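Local coordinates for protein Bse634I restriction endonuclease (Geobacillus stearothermophilus, PDB 1KNV) that cleaves double-stranded DNA at a specific recognition sequence, as a type II restriction endonuclease whose cutting probably depends on a bound metal ion, at residues Lys187-Val192 with Tyr227-Ala232. Numbering follows the deposited sequence.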
ATOM      1  N   LYS B 187     -24.710  -5.319   2.955  1.00 21.08           N
ATOM      2  CA  LYS B 187     -23.397  -5.302   3.573  1.00 22.37           C
ATOM      3  C   LYS B 187     -22.504  -5.062   2.364  1.00 21.43           C
ATOM      4  O   LYS B 187     -22.752  -5.605   1.287  1.00 20.73           O
ATOM      5  CB  LYS B 187     -23.076  -6.660   4.203  1.00 24.84           C
ATOM      6  CG  LYS B 187     -23.831  -6.963   5.495  1.00 28.04           C
ATOM      7  CD  LYS B 187     -23.578  -8.396   5.957  1.00 31.83           C
ATOM      8  CE  LYS B 187     -22.077  -8.722   5.985  1.00 35.27           C
ATOM      9  NZ  LYS B 187     -21.769 -10.062   6.592  1.00 36.12           N
ATOM     10  N   TRP B 188     -21.477  -4.245   2.535  1.00 20.89           N
ATOM     11  CA  TRP B 188     -20.586  -3.915   1.435  1.00 20.41           C
ATOM     12  C   TRP B 188     -20.047  -5.118   0.672  1.00 20.53           C
ATOM     13  O   TRP B 188     -19.952  -5.071  -0.553  1.00 20.25           O
ATOM     14  CB  TRP B 188     -19.416  -3.073   1.943  1.00 19.54           C
ATOM     15  CG  TRP B 188     -18.384  -3.865   2.641  1.00 18.23           C
ATOM     16  CD1 TRP B 188     -18.420  -4.314   3.927  1.00 19.55           C
ATOM     17  CD2 TRP B 188     -17.152  -4.337   2.081  1.00 18.50           C
ATOM     18  NE1 TRP B 188     -17.278  -5.041   4.204  1.00 19.68           N
ATOM     19  CE2 TRP B 188     -16.488  -5.069   3.083  1.00 18.50           C
ATOM     20  CE3 TRP B 188     -16.549  -4.216   0.822  1.00 16.74           C
ATOM     21  CZ2 TRP B 188     -15.250  -5.667   2.870  1.00 18.19           C
ATOM     22  CZ3 TRP B 188     -15.323  -4.810   0.613  1.00 14.88           C
ATOM     23  CH2 TRP B 188     -14.688  -5.525   1.627  1.00 16.30           C
ATOM     24  N   ASP B 189     -19.687  -6.189   1.382  1.00 20.68           N
ATOM     25  CA  ASP B 189     -19.140  -7.365   0.707  1.00 21.77           C
ATOM     26  C   ASP B 189     -20.213  -8.319   0.188  1.00 23.64           C
ATOM     27  O   ASP B 189     -19.926  -9.464  -0.168  1.00 21.86           O
ATOM     28  CB  ASP B 189     -18.169  -8.109   1.620  1.00 22.59           C
ATOM     29  CG  ASP B 189     -18.809  -8.575   2.905  1.00 24.47           C
ATOM     30  OD1 ASP B 189     -18.212  -9.466   3.538  1.00 27.16           O
ATOM     31  OD2 ASP B 189     -19.883  -8.064   3.289  1.00 24.60           O
ATOM     32  N   SER B 190     -21.445  -7.829   0.115  1.00 24.68           N
ATOM     33  CA  SER B 190     -22.543  -8.651  -0.373  1.00 24.79           C
ATOM     34  C   SER B 190     -22.712  -8.540  -1.893  1.00 25.95           C
ATOM     35  O   SER B 190     -23.390  -9.345  -2.492  1.00 24.98           O
ATOM     36  CB  SER B 190     -23.860  -8.278   0.322  1.00 24.81           C
ATOM     37  OG  SER B 190     -23.892  -8.799   1.643  1.00 24.68           O
ATOM     38  N   LEU B 191     -22.088  -7.543  -2.513  1.00 27.72           N
ATOM     39  CA  LEU B 191     -22.164  -7.373  -3.970  1.00 31.62           C
ATOM     40  C   LEU B 191     -21.151  -8.341  -4.519  1.00 31.49           C
ATOM     41  O   LEU B 191     -20.080  -8.439  -4.006  1.00 35.14           O
ATOM     42  CB  LEU B 191     -21.637  -6.077  -4.423  1.00 32.73           C
ATOM     43  CG  LEU B 191     -22.124  -5.018  -3.519  1.00 34.08           C
ATOM     44  CD1 LEU B 191     -21.392  -3.896  -3.904  1.00 35.37           C
ATOM     45  CD2 LEU B 191     -23.528  -4.748  -3.716  1.00 33.86           C
ATOM     46  N   VAL B 192     -21.484  -9.032  -5.565  1.00 29.87           N
ATOM     47  CA  VAL B 192     -20.508  -9.913  -6.088  1.00 27.05           C
ATOM     48  C   VAL B 192     -20.084  -9.403  -7.410  1.00 23.79           C
ATOM     49  O   VAL B 192     -18.913  -9.479  -7.716  1.00 22.47           O
ATOM     50  CB  VAL B 192     -21.000 -11.364  -6.040  1.00 29.12           C
ATOM     51  CG1 VAL B 192     -20.976 -11.772  -4.544  1.00 31.03           C
ATOM     52  CG2 VAL B 192     -22.363 -11.522  -6.577  1.00 29.60           C
ATOM     53  N   TYR B 227     -12.192  -2.051   5.892  1.00 16.65           N
ATOM     54  CA  TYR B 227     -12.719  -3.161   6.680  1.00 16.86           C
ATOM     55  C   TYR B 227     -11.705  -4.268   6.919  1.00 17.29           C
ATOM     56  O   TYR B 227     -11.980  -5.219   7.646  1.00 16.08           O
ATOM     57  CB  TYR B 227     -13.928  -3.785   5.982  1.00 18.60           C
ATOM     58  CG  TYR B 227     -15.223  -3.008   6.083  1.00 19.19           C
ATOM     59  CD1 TYR B 227     -15.676  -2.227   5.024  1.00 17.81           C
ATOM     60  CD2 TYR B 227     -16.013  -3.082   7.234  1.00 19.67           C
ATOM     61  CE1 TYR B 227     -16.880  -1.544   5.109  1.00 18.69           C
ATOM     62  CE2 TYR B 227     -17.219  -2.402   7.323  1.00 19.83           C
ATOM     63  CZ  TYR B 227     -17.646  -1.638   6.260  1.00 19.16           C
ATOM     64  OH  TYR B 227     -18.847  -0.976   6.346  1.00 19.69           O
ATOM     65  N   TRP B 228     -10.545  -4.152   6.292  1.00 18.10           N
ATOM     66  CA  TRP B 228      -9.500  -5.150   6.424  1.00 18.27           C
ATOM     67  C   TRP B 228     -10.024  -6.551   6.126  1.00 19.46           C
ATOM     68  O   TRP B 228      -9.929  -7.458   6.946  1.00 19.41           O
ATOM     69  CB  TRP B 228      -8.892  -5.097   7.820  1.00 18.91           C
ATOM     70  CG  TRP B 228      -7.565  -5.738   7.856  1.00 20.07           C
ATOM     71  CD1 TRP B 228      -7.264  -6.986   8.320  1.00 21.19           C
ATOM     72  CD2 TRP B 228      -6.351  -5.197   7.332  1.00 20.48           C
ATOM     73  NE1 TRP B 228      -5.930  -7.259   8.114  1.00 22.58           N
ATOM     74  CE2 TRP B 228      -5.348  -6.176   7.508  1.00 21.54           C
ATOM     75  CE3 TRP B 228      -6.016  -3.979   6.728  1.00 21.58           C
ATOM     76  CZ2 TRP B 228      -4.028  -5.973   7.102  1.00 22.30           C
ATOM     77  CZ3 TRP B 228      -4.701  -3.776   6.324  1.00 23.62           C
ATOM     78  CH2 TRP B 228      -3.724  -4.770   6.514  1.00 22.74           C
ATOM     79  N   ASN B 229     -10.585  -6.716   4.935  1.00 21.81           N
ATOM     80  CA  ASN B 229     -11.122  -7.996   4.493  1.00 22.44           C
ATOM     81  C   ASN B 229     -10.461  -8.269   3.153  1.00 23.96           C
ATOM     82  O   ASN B 229     -10.930  -7.804   2.119  1.00 23.52           O
ATOM     83  CB  ASN B 229     -12.632  -7.902   4.301  1.00 22.75           C
ATOM     84  CG  ASN B 229     -13.273  -9.252   4.082  1.00 23.39           C
ATOM     85  OD1 ASN B 229     -12.589 -10.255   3.892  1.00 25.14           O
ATOM     86  ND2 ASN B 229     -14.596  -9.285   4.108  1.00 24.64           N
ATOM     87  N   PRO B 230      -9.356  -9.022   3.152  1.00 25.84           N
ATOM     88  CA  PRO B 230      -8.681  -9.300   1.884  1.00 27.61           C
ATOM     89  C   PRO B 230      -9.431 -10.251   0.961  1.00 29.17           C
ATOM     90  O   PRO B 230      -9.215 -10.257  -0.248  1.00 30.58           O
ATOM     91  CB  PRO B 230      -7.340  -9.876   2.335  1.00 27.28           C
ATOM     92  CG  PRO B 230      -7.698 -10.598   3.596  1.00 26.50           C
ATOM     93  CD  PRO B 230      -8.631  -9.632   4.285  1.00 25.88           C
ATOM     94  N   LYS B 231     -10.333 -11.031   1.538  0.51 29.24           N
ATOM     95  CA  LYS B 231     -11.090 -12.016   0.784  0.51 29.58           C
ATOM     96  C   LYS B 231     -12.336 -11.511   0.065  0.51 29.25           C
ATOM     97  O   LYS B 231     -12.931 -12.237  -0.731  0.51 28.45           O
ATOM     98  CB  LYS B 231     -11.478 -13.154   1.724  0.51 30.76           C
ATOM     99  CG  LYS B 231     -10.313 -13.687   2.542  0.51 32.43           C
ATOM    100  CD  LYS B 231      -9.217 -14.247   1.647  0.51 33.11           C
ATOM    101  CE  LYS B 231      -8.072 -14.808   2.470  0.51 33.46           C
ATOM    102  NZ  LYS B 231      -7.082 -15.503   1.607  0.51 34.86           N
ATOM    103  N   ALA B 232     -12.737 -10.273   0.337  1.00 28.85           N
ATOM    104  CA  ALA B 232     -13.935  -9.731  -0.286  1.00 28.22           C
ATOM    105  C   ALA B 232     -13.589  -9.594  -1.769  1.00 28.97           C
ATOM    106  O   ALA B 232     -12.472  -9.215  -2.115  1.00 29.59           O
ATOM    107  CB  ALA B 232     -14.271  -8.383   0.305  1.00 26.54           C
TER
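Tyr-227 lays its ring over the pyrrole part of Trp-188 in an offset stack, with centroids 3.9 Å apart and planes only 5° from parallel. The two side chains run past one another in opposite senses, with Trp-188 NE1 above the phenol face, off its centre and 3.3 Å from Tyr-227 CD1. Beyond the stack, the phenol hydroxyl is hydrogen-bonded to Thr-120, while Lys-123 makes a cation-pi contact with the ring.

At Trp-228 the chain leaves the helix with positive phi; its CB points away from 187-192, and its ring meets His-222 of a second subunit edge-to-face. Helix 203-227 is the connection of a beta-alpha-beta crossover between the adjacent parallel strands 191-198 and 235-240; Trp-188 precedes the first strand, and the residues here lead toward the second.

Asn-229 sets CB at the indole edge, near its plane, 3.7 Å from Trp-188 CZ2. Its ND2 stands 3.7 Å from Asp-189 OD1, too far for a hydrogen bond, while Asn-229 OD1 accepts a weak hydrogen bond from Lys-231 N within the type I turn. An alanine in place of Trp-188 would probably leave the Tyr-227 ring without its stacking partner and open a gap beside Asn-229. Ala-232 closes the turn with CB 4.1 Å from Asp-189 CB, and the latter carbon covers the indole face opposite Tyr-227.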